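Family 88 glycosyl hydrolase (Bacteroides thetaiotaomicron, PDB 5NOA) probably acts as a polysaccharide lyase that removes rhamnose caps from complex arabinogalactan proteins such as those of gum arabic. Local coordinates at residues V34-K39 with G362-A367; S263-Q268 with Q314-K319; V303-L308 with A368-R373. All blocks are in the same frame, centred on the assembly; numbering follows the deposited sequence.

Contact 1 (V34-K39 with G362-A367); sequences VDIIHK and GAFLLA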
ATOM      1  N   VAL A  34      10.808 -17.411   0.145  1.00  8.29           N
ATOM      2  CA  VAL A  34      10.104 -17.760   1.375  1.00  9.09           C
ATOM      3  C   VAL A  34      11.023 -17.616   2.581  1.00  8.51           C
ATOM      4  O   VAL A  34      10.603 -17.074   3.613  1.00  9.01           O
ATOM      5  CB  VAL A  34       9.462 -19.145   1.291  1.00 10.56           C
ATOM      6  CG1 VAL A  34       8.874 -19.603   2.621  1.00 11.59           C
ATOM      7  CG2 VAL A  34       8.358 -19.131   0.235  1.00 10.79           C
ATOM      8  N   ASP A  35      12.251 -18.106   2.482  1.00  9.40           N
ATOM      9  CA  ASP A  35      13.192 -17.966   3.590  1.00 10.60           C
ATOM     10  C   ASP A  35      13.435 -16.474   3.929  1.00  9.37           C
ATOM     11  O   ASP A  35      13.528 -16.116   5.110  1.00  9.79           O
ATOM     12  CB  ASP A  35      14.522 -18.669   3.278  1.00 12.61           C
ATOM     13  CG  ASP A  35      14.439 -20.172   3.269  1.00 18.89           C
ATOM     14  OD1 ASP A  35      13.473 -20.742   3.800  1.00 22.48           O
ATOM     15  OD2 ASP A  35      15.381 -20.785   2.717  1.00 25.76           O
ATOM     16  N   ILE A  36      13.516 -15.631   2.921  1.00  9.31           N
ATOM     17  CA  ILE A  36      13.656 -14.195   3.156  1.00  8.58           C
ATOM     18  C   ILE A  36      12.427 -13.633   3.883  1.00  8.89           C
ATOM     19  O   ILE A  36      12.563 -12.868   4.840  1.00  9.00           O
ATOM     20  CB  ILE A  36      13.905 -13.461   1.822  1.00  9.44           C
ATOM     21  CG1 ILE A  36      15.318 -13.726   1.335  1.00 10.92           C
ATOM     22  CG2 ILE A  36      13.629 -11.977   1.951  1.00  9.91           C
ATOM     23  CD1 ILE A  36      15.612 -13.312  -0.104  1.00 12.30           C
ATOM     24  N   ILE A  37      11.237 -14.024   3.448  1.00  8.33           N
ATOM     25  CA  ILE A  37      10.018 -13.576   4.112  1.00  7.81           C
ATOM     26  C   ILE A  37      10.032 -13.907   5.609  1.00  8.04           C
ATOM     27  O   ILE A  37       9.756 -13.048   6.432  1.00  8.32           O
ATOM     28  CB  ILE A  37       8.770 -14.187   3.435  1.00  8.46           C
ATOM     29  CG1 ILE A  37       8.562 -13.532   2.070  1.00  8.68           C
ATOM     30  CG2 ILE A  37       7.504 -14.033   4.265  1.00  8.78           C
ATOM     31  CD1 ILE A  37       7.656 -14.299   1.124  1.00  9.54           C
ATOM     32  N   HIS A  38      10.405 -15.142   5.954  1.00  8.77           N
ATOM     33  CA  HIS A  38      10.449 -15.508   7.354  1.00  9.15           C
ATOM     34  C   HIS A  38      11.548 -14.756   8.121  1.00  9.32           C
ATOM     35  O   HIS A  38      11.364 -14.357   9.272  1.00 11.03           O
ATOM     36  CB  HIS A  38      10.597 -17.017   7.505  1.00  9.67           C
ATOM     37  CG  HIS A  38       9.390 -17.750   7.058  1.00 10.16           C
ATOM     38  ND1 HIS A  38       8.123 -17.395   7.483  1.00 12.62           N
ATOM     39  CD2 HIS A  38       9.238 -18.828   6.258  1.00 12.93           C
ATOM     40  CE1 HIS A  38       7.244 -18.222   6.931  1.00 13.33           C
ATOM     41  NE2 HIS A  38       7.897 -19.111   6.203  1.00 13.98           N
ATOM     42  N   LYS A  39      12.688 -14.522   7.475  1.00  9.23           N
ATOM     43  CA  LYS A  39      13.770 -13.777   8.119  1.00  9.79           C
ATOM     44  C   LYS A  39      13.327 -12.331   8.427  1.00  9.04           C
ATOM     45  O   LYS A  39      13.546 -11.816   9.503  1.00  9.99           O
ATOM     46  CB  LYS A  39      15.004 -13.792   7.229  1.00 12.19           C
ATOM     47  CG  LYS A  39      16.250 -13.187   7.841  1.00 16.34           C
ATOM     48  CD  LYS A  39      17.436 -13.275   6.880  1.00 24.32           C
ATOM     49  CE  LYS A  39      17.181 -12.603   5.514  1.00 29.50           C
ATOM     50  NZ  LYS A  39      18.342 -11.886   4.891  1.00 32.63           N
ATOM     51  N   GLY A 362       6.176  -3.790   5.702  1.00  7.26           N
ATOM     52  CA  GLY A 362       4.934  -4.228   5.083  1.00  6.93           C
ATOM     53  C   GLY A 362       5.017  -4.266   3.559  1.00  6.70           C
ATOM     54  O   GLY A 362       4.618  -5.256   2.930  1.00  7.48           O
ATOM     55  N   ALA A 363       5.526  -3.189   2.961  1.00  6.59           N
ATOM     56  CA  ALA A 363       5.673  -3.131   1.516  1.00  6.89           C
ATOM     57  C   ALA A 363       6.599  -4.220   0.979  1.00  6.37           C
ATOM     58  O   ALA A 363       6.315  -4.855  -0.049  1.00  7.04           O
ATOM     59  CB  ALA A 363       6.184  -1.746   1.110  1.00  8.01           C
ATOM     60  N   PHE A 364       7.723  -4.419   1.687  1.00  6.20           N
ATOM     61  CA  PHE A 364       8.670  -5.450   1.294  1.00  6.08           C
ATOM     62  C   PHE A 364       7.995  -6.824   1.306  1.00  6.87           C
ATOM     63  O   PHE A 364       8.176  -7.640   0.393  1.00  7.29           O
ATOM     64  CB  PHE A 364       9.899  -5.406   2.205  1.00  6.72           C
ATOM     65  CG  PHE A 364      10.989  -6.333   1.773  1.00  8.24           C
ATOM     66  CD1 PHE A 364      10.927  -7.696   2.073  1.00  9.27           C
ATOM     67  CD2 PHE A 364      12.069  -5.845   1.061  1.00  9.82           C
ATOM     68  CE1 PHE A 364      11.926  -8.533   1.625  1.00 10.55           C
ATOM     69  CE2 PHE A 364      13.073  -6.677   0.644  1.00 12.06           C
ATOM     70  CZ  PHE A 364      12.980  -8.015   0.925  1.00 12.45           C
ATOM     71  N   LEU A 365       7.244  -7.116   2.369  1.00  6.62           N
ATOM     72  CA  LEU A 365       6.545  -8.385   2.459  1.00  7.17           C
ATOM     73  C   LEU A 365       5.563  -8.577   1.327  1.00  6.86           C
ATOM     74  O   LEU A 365       5.475  -9.667   0.754  1.00  7.54           O
ATOM     75  CB  LEU A 365       5.832  -8.516   3.793  1.00  7.44           C
ATOM     76  CG  LEU A 365       6.756  -8.680   5.008  1.00  7.88           C
ATOM     77  CD1 LEU A 365       5.946  -8.570   6.284  1.00  8.89           C
ATOM     78  CD2 LEU A 365       7.497  -9.992   4.995  1.00 10.10           C
ATOM     79  N   LEU A 366       4.839  -7.513   0.948  1.00  6.87           N
ATOM     80  CA  LEU A 366       3.941  -7.628  -0.218  1.00  7.06           C
ATOM     81  C   LEU A 366       4.706  -8.031  -1.478  1.00  7.06           C
ATOM     82  O   LEU A 366       4.338  -8.952  -2.207  1.00  7.42           O
ATOM     83  CB  LEU A 366       3.208  -6.319  -0.475  1.00  8.11           C
ATOM     84  CG  LEU A 366       2.212  -5.866   0.560  1.00  9.41           C
ATOM     85  CD1 LEU A 366       1.643  -4.527   0.112  1.00 11.26           C
ATOM     86  CD2 LEU A 366       1.092  -6.861   0.741  1.00 11.53           C
ATOM     87  N   ALA A 367       5.788  -7.318  -1.741  1.00  6.71           N
ATOM     88  CA  ALA A 367       6.617  -7.597  -2.922  1.00  6.72           C
ATOM     89  C   ALA A 367       7.144  -9.017  -2.902  1.00  6.89           C
ATOM     90  O   ALA A 367       7.098  -9.717  -3.917  1.00  7.08           O
ATOM     91  CB  ALA A 367       7.737  -6.617  -2.982  1.00  7.33           C
TER

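Contact 2 (S263-Q268 with Q314-K319); sequences SVAACQ and QPVVEK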
ATOM      1  N   SER A 263       3.605   4.108 -16.754  1.00  7.93           N
ATOM      2  CA  SER A 263       4.420   5.278 -16.390  1.00  8.12           C
ATOM      3  C   SER A 263       5.404   4.971 -15.260  1.00  7.70           C
ATOM      4  O   SER A 263       6.531   5.455 -15.255  1.00  8.45           O
ATOM      5  CB  SER A 263       3.517   6.426 -16.001  1.00  9.54           C
ATOM      6  OG  SER A 263       2.825   6.889 -17.126  1.00 13.74           O
ATOM      7  N   VAL A 264       4.984   4.144 -14.322  1.00  7.75           N
ATOM      8  CA  VAL A 264       5.877   3.662 -13.268  1.00  7.97           C
ATOM      9  C   VAL A 264       7.050   2.914 -13.871  1.00  7.39           C
ATOM     10  O   VAL A 264       8.216   3.197 -13.572  1.00  8.46           O
ATOM     11  CB  VAL A 264       5.111   2.791 -12.251  1.00  8.13           C
ATOM     12  CG1 VAL A 264       6.065   2.012 -11.339  1.00  9.11           C
ATOM     13  CG2 VAL A 264       4.195   3.645 -11.407  1.00  8.35           C
ATOM     14  N   ALA A 265       6.775   1.940 -14.739  1.00  7.23           N
ATOM     15  CA  ALA A 265       7.835   1.198 -15.315  1.00  8.44           C
ATOM     16  C   ALA A 265       8.824   2.069 -16.101  1.00  8.50           C
ATOM     17  O   ALA A 265      10.028   1.843 -16.033  1.00 10.46           O
ATOM     18  CB  ALA A 265       7.268   0.101 -16.215  1.00  8.87           C
ATOM     19  N   ALA A 266       8.304   3.080 -16.785  1.00  8.34           N
ATOM     20  CA  ALA A 266       9.134   3.905 -17.628  1.00  8.69           C
ATOM     21  C   ALA A 266      10.131   4.746 -16.901  1.00  9.46           C
ATOM     22  O   ALA A 266      11.107   5.156 -17.478  1.00 11.25           O
ATOM     23  CB  ALA A 266       8.261   4.827 -18.471  1.00 10.45           C
ATOM     24  N   CYS A 267       9.903   5.029 -15.626  1.00  8.71           N
ATOM     25  CA  CYS A 267      10.821   5.889 -14.872  1.00  9.11           C
ATOM     26  C   CYS A 267      11.614   5.161 -13.788  1.00  8.94           C
ATOM     27  O   CYS A 267      12.276   5.779 -12.963  1.00  9.48           O
ATOM     28  CB  CYS A 267      10.101   7.083 -14.248  1.00  9.95           C
ATOM     29  SG  CYS A 267       8.891   6.668 -12.985  1.00 10.19           S
ATOM     30  N   GLN A 268      11.712   3.852 -13.884  1.00  9.23           N
ATOM     31  CA  GLN A 268      12.609   3.105 -13.003  1.00  8.70           C
ATOM     32  C   GLN A 268      14.039   3.550 -13.240  1.00  8.97           C
ATOM     33  O   GLN A 268      14.436   3.768 -14.384  1.00 10.26           O
ATOM     34  CB  GLN A 268      12.472   1.602 -13.288  1.00  9.49           C
ATOM     35  CG  GLN A 268      13.278   0.705 -12.373  1.00  9.59           C
ATOM     36  CD  GLN A 268      13.125  -0.768 -12.751  1.00  9.38           C
ATOM     37  OE1 GLN A 268      13.124  -1.113 -13.918  1.00 11.64           O
ATOM     38  NE2 GLN A 268      13.021  -1.632 -11.760  1.00  9.15           N
ATOM     39  N   GLN A 314       7.928  -7.860 -16.777  1.00 10.20           N
ATOM     40  CA  GLN A 314       8.768  -8.759 -15.977  1.00 10.68           C
ATOM     41  C   GLN A 314      10.219  -8.275 -15.842  1.00 10.93           C
ATOM     42  O   GLN A 314      10.775  -8.335 -14.743  1.00 10.74           O
ATOM     43  CB  GLN A 314       8.720 -10.204 -16.479  1.00 11.02           C
ATOM     44  CG  GLN A 314       9.158 -11.179 -15.403  1.00 10.20           C
ATOM     45  CD  GLN A 314       8.292 -11.170 -14.161  1.00 10.52           C
ATOM     46  OE1 GLN A 314       7.072 -11.287 -14.257  1.00 11.94           O
ATOM     47  NE2 GLN A 314       8.913 -11.065 -12.988  1.00 11.29           N
ATOM     48  N   PRO A 315      10.837  -7.724 -16.906  1.00 11.27           N
ATOM     49  CA  PRO A 315      12.208  -7.252 -16.727  1.00 12.43           C
ATOM     50  C   PRO A 315      12.349  -6.110 -15.714  1.00 11.24           C
ATOM     51  O   PRO A 315      13.358  -6.017 -15.024  1.00 11.44           O
ATOM     52  CB  PRO A 315      12.607  -6.801 -18.136  1.00 13.58           C
ATOM     53  CG  PRO A 315      11.792  -7.648 -19.039  1.00 13.21           C
ATOM     54  CD  PRO A 315      10.475  -7.744 -18.334  1.00 12.43           C
ATOM     55  N   VAL A 316      11.342  -5.264 -15.629  1.00 10.06           N
ATOM     56  CA  VAL A 316      11.328  -4.172 -14.656  1.00  9.83           C
ATOM     57  C   VAL A 316      11.266  -4.768 -13.258  1.00  9.01           C
ATOM     58  O   VAL A 316      12.000  -4.345 -12.339  1.00  8.87           O
ATOM     59  CB  VAL A 316      10.133  -3.261 -14.951  1.00 10.46           C
ATOM     60  CG1 VAL A 316       9.927  -2.229 -13.865  1.00 10.29           C
ATOM     61  CG2 VAL A 316      10.338  -2.603 -16.336  1.00 12.87           C
ATOM     62  N   VAL A 317      10.339  -5.713 -13.064  1.00  8.96           N
ATOM     63  CA  VAL A 317      10.224  -6.363 -11.773  1.00  9.25           C
ATOM     64  C   VAL A 317      11.515  -7.047 -11.386  1.00  8.02           C
ATOM     65  O   VAL A 317      11.934  -6.973 -10.222  1.00  9.30           O
ATOM     66  CB  VAL A 317       9.050  -7.359 -11.763  1.00 10.43           C
ATOM     67  CG1 VAL A 317       9.047  -8.184 -10.485  1.00 12.21           C
ATOM     68  CG2 VAL A 317       7.714  -6.643 -11.968  1.00 11.16           C
ATOM     69  N   GLU A 318      12.174  -7.687 -12.342  1.00  9.15           N
ATOM     70  CA  GLU A 318      13.404  -8.372 -11.999  1.00  9.43           C
ATOM     71  C   GLU A 318      14.468  -7.417 -11.491  1.00  9.24           C
ATOM     72  O   GLU A 318      15.179  -7.726 -10.516  1.00 10.31           O
ATOM     73  CB  GLU A 318      13.967  -9.184 -13.164  1.00 11.27           C
ATOM     74  CG  GLU A 318      13.090 -10.372 -13.532  1.00 12.21           C
ATOM     75  CD  GLU A 318      12.868 -11.313 -12.373  1.00 14.63           C
ATOM     76  OE1 GLU A 318      13.844 -11.766 -11.705  1.00 16.05           O
ATOM     77  OE2 GLU A 318      11.705 -11.574 -12.061  1.00 16.63           O
ATOM     78  N   LYS A 319      14.612  -6.260 -12.124  1.00  9.25           N
ATOM     79  CA  LYS A 319      15.589  -5.269 -11.673  1.00  9.15           C
ATOM     80  C   LYS A 319      15.211  -4.748 -10.294  1.00  9.18           C
ATOM     81  O   LYS A 319      16.086  -4.483  -9.467  1.00  9.31           O
ATOM     82  CB  LYS A 319      15.706  -4.122 -12.671  1.00 11.50           C
ATOM     83  CG  LYS A 319      16.470  -4.450 -13.922  1.00 15.23           C
ATOM     84  CD  LYS A 319      16.696  -3.214 -14.784  1.00 21.37           C
ATOM     85  CE  LYS A 319      15.522  -2.979 -15.684  1.00 28.76           C
ATOM     86  NZ  LYS A 319      15.830  -1.859 -16.605  1.00 33.66           N
TER
HETATM   87  O   HOH W   1      13.757  -0.455 -16.415  1.00 25.20           O
HETATM   88  O   HOH W   2      15.639   0.516 -15.278  1.00 31.83           O

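Contact 3 (V303-L308 with A368-R373); sequences VNNGFL and ACERVR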
ATOM      1  N   VAL A 303       0.978  -8.480 -13.469  1.00  8.14           N
ATOM      2  CA  VAL A 303       1.440  -9.526 -14.422  1.00  8.66           C
ATOM      3  C   VAL A 303       0.817 -10.875 -14.034  1.00  8.99           C
ATOM      4  O   VAL A 303       0.267 -11.570 -14.915  1.00 10.86           O
ATOM      5  CB  VAL A 303       2.975  -9.596 -14.411  1.00 10.05           C
ATOM      6  CG1 VAL A 303       3.504 -10.854 -15.093  1.00 12.03           C
ATOM      7  CG2 VAL A 303       3.549  -8.360 -15.087  1.00 11.81           C
ATOM      8  N   ASN A 304       0.839 -11.227 -12.757  1.00  8.03           N
ATOM      9  CA  ASN A 304       0.344 -12.524 -12.309  1.00  9.23           C
ATOM     10  C   ASN A 304      -1.166 -12.644 -12.417  1.00  9.65           C
ATOM     11  O   ASN A 304      -1.671 -13.758 -12.405  1.00 14.33           O
ATOM     12  CB  ASN A 304       0.689 -12.748 -10.846  1.00  9.61           C
ATOM     13  CG  ASN A 304       2.119 -13.086 -10.586  1.00 10.67           C
ATOM     14  OD1 ASN A 304       2.883 -13.424 -11.474  1.00 13.88           O
ATOM     15  ND2 ASN A 304       2.496 -13.059  -9.294  1.00 10.98           N
ATOM     16  N   ASN A 305      -1.890 -11.538 -12.535  1.00  8.05           N
ATOM     17  CA  ASN A 305      -3.335 -11.588 -12.527  1.00  8.86           C
ATOM     18  C   ASN A 305      -3.937 -11.096 -13.820  1.00 10.01           C
ATOM     19  O   ASN A 305      -5.131 -10.895 -13.886  1.00 12.38           O
ATOM     20  CB  ASN A 305      -3.897 -10.918 -11.285  1.00  9.12           C
ATOM     21  CG  ASN A 305      -3.586 -11.699 -10.050  1.00  9.33           C
ATOM     22  OD1 ASN A 305      -4.396 -12.523  -9.622  1.00 12.23           O
ATOM     23  ND2 ASN A 305      -2.401 -11.483  -9.482  1.00  8.74           N
ATOM     24  N   GLY A 306      -3.119 -10.980 -14.856  1.00 10.34           N
ATOM     25  CA  GLY A 306      -3.613 -10.869 -16.201  1.00 11.20           C
ATOM     26  C   GLY A 306      -4.024  -9.497 -16.657  1.00 11.07           C
ATOM     27  O   GLY A 306      -4.722  -9.358 -17.649  1.00 12.65           O
ATOM     28  N   PHE A 307      -3.570  -8.490 -15.941  1.00 10.51           N
ATOM     29  CA  PHE A 307      -3.849  -7.105 -16.309  1.00 10.27           C
ATOM     30  C   PHE A 307      -2.721  -6.386 -16.990  1.00 10.83           C
ATOM     31  O   PHE A 307      -2.970  -5.390 -17.679  1.00 13.95           O
ATOM     32  CB  PHE A 307      -4.298  -6.348 -15.070  1.00 10.94           C
ATOM     33  CG  PHE A 307      -5.537  -6.904 -14.473  1.00 10.71           C
ATOM     34  CD1 PHE A 307      -6.748  -6.785 -15.136  1.00 13.24           C
ATOM     35  CD2 PHE A 307      -5.499  -7.596 -13.284  1.00 11.51           C
ATOM     36  CE1 PHE A 307      -7.892  -7.328 -14.605  1.00 14.85           C
ATOM     37  CE2 PHE A 307      -6.644  -8.153 -12.748  1.00 13.82           C
ATOM     38  CZ  PHE A 307      -7.842  -8.012 -13.406  1.00 14.36           C
ATOM     39  N   LEU A 308      -1.493  -6.856 -16.793  1.00 10.72           N
ATOM     40  CA  LEU A 308      -0.294  -6.213 -17.316  1.00 10.69           C
ATOM     41  C   LEU A 308       0.478  -7.142 -18.206  1.00 11.05           C
ATOM     42  O   LEU A 308       0.483  -8.345 -17.970  1.00 14.52           O
ATOM     43  CB  LEU A 308       0.640  -5.734 -16.167  1.00 10.61           C
ATOM     44  CG  LEU A 308       0.018  -4.738 -15.203  1.00 10.41           C
ATOM     45  CD1 LEU A 308       1.050  -4.395 -14.139  1.00 10.25           C
ATOM     46  CD2 LEU A 308      -0.476  -3.487 -15.910  1.00 10.87           C
ATOM     47  N   ALA A 368       7.662  -9.443  -1.758  1.00  6.54           N
ATOM     48  CA  ALA A 368       8.241 -10.787  -1.654  1.00  7.29           C
ATOM     49  C   ALA A 368       7.197 -11.874  -1.826  1.00  6.39           C
ATOM     50  O   ALA A 368       7.440 -12.882  -2.507  1.00  7.50           O
ATOM     51  CB  ALA A 368       8.966 -10.935  -0.336  1.00  7.45           C
ATOM     52  N   CYS A 369       6.028 -11.693  -1.212  1.00  6.64           N
ATOM     53  CA  CYS A 369       5.002 -12.707  -1.321  1.00  7.03           C
ATOM     54  C   CYS A 369       4.575 -12.864  -2.777  1.00  7.41           C
ATOM     55  O   CYS A 369       4.340 -13.992  -3.248  1.00  7.93           O
ATOM     56  CB  CYS A 369       3.820 -12.377  -0.438  1.00  8.81           C
ATOM     57  SG  CYS A 369       4.116 -12.574   1.346  1.00 10.92           S
ATOM     58  N   GLU A 370       4.378 -11.749  -3.458  1.00  7.43           N
ATOM     59  CA  GLU A 370       3.950 -11.819  -4.848  1.00  7.98           C
ATOM     60  C   GLU A 370       5.029 -12.435  -5.736  1.00  7.49           C
ATOM     61  O   GLU A 370       4.698 -13.132  -6.701  1.00  8.85           O
ATOM     62  CB  GLU A 370       3.493 -10.459  -5.361  1.00  9.27           C
ATOM     63  CG  GLU A 370       2.629 -10.557  -6.596  1.00  9.75           C
ATOM     64  CD  GLU A 370       1.326 -11.322  -6.391  1.00 11.19           C
ATOM     65  OE1 GLU A 370       0.759 -11.370  -5.258  1.00 13.30           O
ATOM     66  OE2 GLU A 370       0.851 -11.905  -7.367  1.00 12.46           O
ATOM     67  N   ARG A 371       6.288 -12.220  -5.386  1.00  7.28           N
ATOM     68  CA  ARG A 371       7.360 -12.885  -6.109  1.00  7.66           C
ATOM     69  C   ARG A 371       7.310 -14.389  -5.963  1.00  7.61           C
ATOM     70  O   ARG A 371       7.529 -15.107  -6.934  1.00  8.08           O
ATOM     71  CB  ARG A 371       8.721 -12.379  -5.649  1.00  7.88           C
ATOM     72  CG  ARG A 371       9.828 -13.037  -6.446  1.00  9.31           C
ATOM     73  CD  ARG A 371      11.101 -12.303  -6.396  1.00 10.56           C
ATOM     74  NE  ARG A 371      12.082 -12.852  -7.318  1.00 12.05           N
ATOM     75  CZ  ARG A 371      12.138 -12.604  -8.626  1.00 11.88           C
ATOM     76  NH1 ARG A 371      11.304 -11.805  -9.234  1.00 13.19           N
ATOM     77  NH2 ARG A 371      13.093 -13.175  -9.336  1.00 12.85           N
ATOM     78  N   VAL A 372       7.045 -14.884  -4.753  1.00  7.76           N
ATOM     79  CA  VAL A 372       6.895 -16.331  -4.572  1.00  7.83           C
ATOM     80  C   VAL A 372       5.821 -16.879  -5.491  1.00  8.08           C
ATOM     81  O   VAL A 372       6.015 -17.921  -6.135  1.00  9.23           O
ATOM     82  CB  VAL A 372       6.598 -16.674  -3.102  1.00  8.17           C
ATOM     83  CG1 VAL A 372       6.210 -18.144  -2.943  1.00  8.94           C
ATOM     84  CG2 VAL A 372       7.773 -16.353  -2.234  1.00  8.64           C
ATOM     85  N   ARG A 373       4.692 -16.182  -5.561  1.00  7.97           N
ATOM     86  CA  ARG A 373       3.609 -16.611  -6.446  1.00  9.05           C
ATOM     87  C   ARG A 373       4.031 -16.683  -7.918  1.00  9.02           C
ATOM     88  O   ARG A 373       3.728 -17.643  -8.638  1.00 11.57           O
ATOM     89  CB  ARG A 373       2.356 -15.763  -6.249  1.00  9.49           C
ATOM     90  CG  ARG A 373       1.825 -15.835  -4.808  1.00 11.24           C
ATOM     91  CD  ARG A 373       0.563 -15.033  -4.627  1.00 12.96           C
ATOM     92  NE  ARG A 373       0.131 -14.982  -3.210  1.00 14.18           N
ATOM     93  CZ  ARG A 373       0.288 -13.947  -2.393  1.00 15.12           C
ATOM     94  NH1 ARG A 373       0.870 -12.777  -2.752  1.00 15.50           N
ATOM     95  NH2 ARG A 373      -0.184 -14.072  -1.151  1.00 18.63           N
TER
HETATM   96  O   HOH W   3      -1.464 -13.140  -7.283  1.00 15.26           O

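Contact 1 (V34-K39 with G362-A367)
Ile36 and Ile37 on helix 29-47 meet Phe364 and Leu365 on helix 358-377. These are the first and last helices of the chain, and their pairing is consistent with the closing of an (alpha/alpha)6 toroid, the fold known for family 88. The two segments run in roughly opposite directions. Their nearest alpha carbons are those of Ile37 and Leu365, 6.5 Å apart. The contact is apolar, with no hydrogen bond across it.

Ile36 touches with its branch methyl. Its chi1 of -73° sets CG2 anti to the backbone N, and this methyl reaches Phe364. CG2 lies 3.9 Å from CE1 of Phe364, with CZ of the same ring almost as near. The methyl comes in at the ring edge, in the ring plane, so this is edge packing and not a CH-pi contact over the face. The two side chains cross at about a right angle. The first bond of the Phe364 side chain runs across the line to helix 29-47, but the ring ends nearer to that helix. With chi1 at -174°, CG stands opposite the backbone N and beside the carbonyl carbon, carrying the ring toward Ile36. Ile335 also touches Phe364, and Leu329 touches Ile36.

Ile37 divides its work between two branches. CG2, opposite the backbone N, faces Leu365, and the two side chains meet at a slant. The longer CG1-CD1 branch packs farther along helix 358-377. Ala68 and Leu71 of helix 56-72 also touch Ile37, so this buried side chain joins three helices. Leu365 answers with one methyl, CD2, which bears on both the backbone and the side chain of its partner. CD2 of Leu365 is 4.1 Å from the carbonyl O of Ile37 and 4.1 Å from its CG2.

Contact 2 (S263-Q268 with Q314-K319)
Gln268 has CG anti to its backbone N (chi1 -176°) and stays extended beyond CG, and this carries its amide from the turn after helix 250-266 across to Val316 and Lys319 of helix 310-328. The contact lies at the surface of what is probably an (alpha/alpha)6 toroid, as in other family 88 proteins. The side chains of Gln268 and Val316 lie alongside one another, running opposite ways.

NE2 of Gln268 donates to the backbone O of Val316 at 3.0 Å. The N-H...O angle is 157°. The acceptor lies near the amide plane, while the donor is tilted 25° from the carbonyl plane of Val316. NE2 is also held, as its stronger partner, by the backbone O of Gly272; the two carbonyls together limit the turn of the amide. OE1 of Gln268 sits over the apolar flank of Val316, 3.4 Å from its CG1. The same oxygen is 3.5 Å from CE of Lys319.

Lys319 bends at its third torsion, and two waters link its NZ to OE1 of Gln268. The first of them donates to OE1 at 2.7 Å. A leucine in place of Gln268 would probably leave the carbonyls of Val316 and Gly272 without this shared donor and break both water links to Lys319.

Within helix 310-328, OE2 of Glu318 accepts from NE2 of Gln314 at 3.0 Å through its anti lone pair, the one away from OE1. On helix 250-266 itself, Ala265 packs against the other branch of Val316, with Ala265 CB 4.1 Å from Val316 CG2.

Contact 3 (V303-L308 with A368-R373)
Asn304, at the end of helix 289-304, reaches across to Glu370 on helix 358-377 and ties together two helices of the probable (alpha/alpha)6 toroid. Its CB points at the partner helix and lies 3.6 Å from OE2 of Glu370. CG follows, 3.7 Å from that same OE2. The amide then splits. OD1 turns back to its own helix and accepts a weak bond from NE2 of Gln300. ND2 makes the main bond, donating to OE2 of Glu370 at 2.8 Å with an N-H...O angle of 167°. It meets OE2 on the anti side, 29° out of the carboxylate plane. A weak second bond runs from ND2 to the backbone O of Glu370.

Glu370 bends at chi2 (62°), which brings its carboxylate round to several donors. A water donates to OE2 of Glu370 at 2.6 Å and accepts from ND2 of Asn305, which also donates to the backbone O of Trp301. The other oxygen serves a salt bridge along the helix. NH1 of Arg373, which also pairs with Glu67, approaches OE1 of Glu370 from above the carboxylate plane, at 2.9 Å.

In the fold
Contacts 1 and 3 share helix 358-377 and sit next to each other along it, their centres 14 Å apart. Ile37 joins them: its CG1 lies 3.6 Å from CB of Ala368. Val34 CG2 likewise packs on Val372 CG2, at 3.8 Å. Contact 3 also touches contact 2, again with centres 14 Å apart. They meet through a salt bridge from Arg371 NH2 to Glu318 OE1 of 2.9 Å and through packing of Gln314 OE1 on Val303 CG1, at 3.7 Å. Contacts 1 and 2 do not touch; their nearest atoms are about 7 Å apart. Contact 3 thus connects the buried pairing of the first and last helices with the surface contact of 263-268 and 314-319.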